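Local coordinates for synaptonemal complex protein 2 (Mus musculus, PDB 5IWZ) that helps build the axial and lateral elements of synaptonemal complexes in meiotic prophase and is required for normal chromosome synapsis and fertility, at residues A[165-169]-A[170-174]. Residues are numbered along the deposited sequence; the frame is centred on the assembly and turned at random.
Sequences SRVNF and CIQQE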
loop_
_atom_site.group_PDB
_atom_site.type_symbol
_atom_site.label_atom_id
_atom_site.label_comp_id
_atom_site.label_asym_id
_atom_site.label_seq_id
_atom_site.Cartn_x
_atom_site.Cartn_y
_atom_site.Cartn_z
ATOM N N SER A 165 -0.214 12.208 -8.527
ATOM C CA SER A 165 1.196 12.277 -8.154
ATOM C C SER A 165 1.422 13.034 -6.856
ATOM O O SER A 165 2.517 12.946 -6.295
ATOM C CB SER A 165 2.020 12.917 -9.277
ATOM O OG SER A 165 1.744 14.301 -9.409
ATOM N N ARG A 166 0.412 13.742 -6.345
ATOM C CA ARG A 166 0.591 14.474 -5.099
ATOM C C ARG A 166 0.597 13.570 -3.874
ATOM O O ARG A 166 1.085 13.990 -2.823
ATOM C CB ARG A 166 -0.496 15.545 -4.965
ATOM C CG ARG A 166 -0.489 16.562 -6.097
ATOM C CD ARG A 166 -1.669 17.508 -6.007
ATOM N NE ARG A 166 -2.926 16.795 -6.204
ATOM C CZ ARG A 166 -4.123 17.306 -5.951
ATOM N NH1 ARG A 166 -4.231 18.543 -5.491
ATOM N NH2 ARG A 166 -5.211 16.577 -6.152
ATOM N N VAL A 167 0.103 12.333 -3.984
ATOM C CA VAL A 167 -0.112 11.473 -2.820
ATOM C C VAL A 167 1.170 10.723 -2.483
ATOM O O VAL A 167 1.838 10.184 -3.376
ATOM C CB VAL A 167 -1.272 10.490 -3.078
ATOM C CG1 VAL A 167 -1.478 9.571 -1.876
ATOM C CG2 VAL A 167 -2.547 11.244 -3.423
ATOM N N ASN A 168 1.502 10.664 -1.188
ATOM C CA ASN A 168 2.687 9.939 -0.742
ATOM C C ASN A 168 2.666 8.493 -1.228
ATOM O O ASN A 168 1.627 7.825 -1.182
ATOM C CB ASN A 168 2.784 9.944 0.782
ATOM C CG ASN A 168 3.933 9.096 1.276
ATOM O OD1 ASN A 168 3.745 7.956 1.701
ATOM N ND2 ASN A 168 5.143 9.634 1.177
ATOM N N PHE A 169 3.844 7.991 -1.641
ATOM C CA PHE A 169 3.890 6.674 -2.278
ATOM C C PHE A 169 3.422 5.566 -1.342
ATOM O O PHE A 169 2.851 4.574 -1.807
ATOM C CB PHE A 169 5.299 6.357 -2.801
ATOM C CG PHE A 169 6.306 6.041 -1.715
ATOM C CD1 PHE A 169 6.970 7.067 -1.047
ATOM C CD2 PHE A 169 6.605 4.722 -1.380
ATOM C CE1 PHE A 169 7.920 6.791 -0.055
ATOM C CE2 PHE A 169 7.562 4.427 -0.403
ATOM C CZ PHE A 169 8.219 5.471 0.271
ATOM N N CYS A 170 3.653 5.704 -0.026
ATOM C CA CYS A 170 3.240 4.648 0.903
ATOM C C CYS A 170 1.722 4.523 0.975
ATOM O O CYS A 170 1.196 3.426 1.196
ATOM C CB CYS A 170 3.784 4.906 2.313
ATOM S SG CYS A 170 5.595 4.923 2.463
ATOM N N ILE A 171 1.005 5.632 0.831
ATOM C CA ILE A 171 -0.452 5.560 0.807
ATOM C C ILE A 171 -0.923 4.902 -0.483
ATOM O O ILE A 171 -1.799 4.028 -0.481
ATOM C CB ILE A 171 -1.045 6.966 0.985
ATOM C CG1 ILE A 171 -0.713 7.484 2.383
ATOM C CG2 ILE A 171 -2.556 6.957 0.712
ATOM C CD1 ILE A 171 -1.094 8.926 2.564
ATOM N N GLN A 172 -0.329 5.290 -1.605
ATOM C CA GLN A 172 -0.691 4.644 -2.858
ATOM C C GLN A 172 -0.380 3.158 -2.810
ATOM O O GLN A 172 -1.188 2.345 -3.267
ATOM C CB GLN A 172 0.018 5.326 -4.027
ATOM C CG GLN A 172 -0.355 6.793 -4.158
ATOM C CD GLN A 172 0.510 7.521 -5.152
ATOM O OE1 GLN A 172 1.688 7.221 -5.284
ATOM N NE2 GLN A 172 -0.069 8.492 -5.858
ATOM N N GLN A 173 0.772 2.775 -2.234
ATOM C CA GLN A 173 1.125 1.355 -2.176
ATOM C C GLN A 173 0.106 0.569 -1.358
ATOM O O GLN A 173 -0.275 -0.551 -1.724
ATOM C CB GLN A 173 2.539 1.171 -1.597
ATOM C CG GLN A 173 3.660 1.600 -2.534
ATOM C CD GLN A 173 5.058 1.594 -1.879
ATOM O OE1 GLN A 173 5.199 1.410 -0.660
ATOM N NE2 GLN A 173 6.096 1.795 -2.701
ATOM N N GLU A 174 -0.330 1.139 -0.232
ATOM C CA GLU A 174 -1.326 0.485 0.607
ATOM C C GLU A 174 -2.661 0.340 -0.125
ATOM O O GLU A 174 -3.290 -0.726 -0.094
ATOM C CB GLU A 174 -1.485 1.291 1.905
ATOM C CG GLU A 174 -2.707 0.944 2.737
ATOM C CD GLU A 174 -2.667 -0.483 3.240
ATOM O OE1 GLU A 174 -1.564 -1.089 3.244
ATOM O OE2 GLU A 174 -3.744 -1.009 3.614
#
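Gln172 N donates to Asn168 O (3.2 Å, N-H...O 167°) and Gln173 N to Phe169 O (2.8 Å), the i to i+4 bonds that open helix 169-185. Asn168 is the N-cap of this helix, in the armadillo-repeat-like domain: its OD1 accepts from Cys170 N at 2.8 Å. That bond is bent, and Cys170 N stands 58° out of the side-chain carbonyl plane. With CG anti to the backbone N, Asn168 OD1 reaches Cys170 N, and its nearest other neighbour is Cys170 CB. Phe169 has CG between its own N and C, which sets the ring with one face over Cys170 SG. The sulfur lies 3.7 Å from the ring centroid, offset toward the rim, while Gln173 runs alongside and brings NE2 to the ring edge, with amide and ring planes 80° apart. Gln173 NE2 is also hydrogen-bonded to Asp215 OD2. Without the ring, as with an alanine here, Cys170 SG would probably lose its aromatic face and the Gln173 amide the edge beside it. Toward helix 144-163, Gln172 NE2 hydrogen-bonds to Leu161 O, its extended chain passing Val167, whose CG1 meets Ile171 CG2 at 3.8 Å.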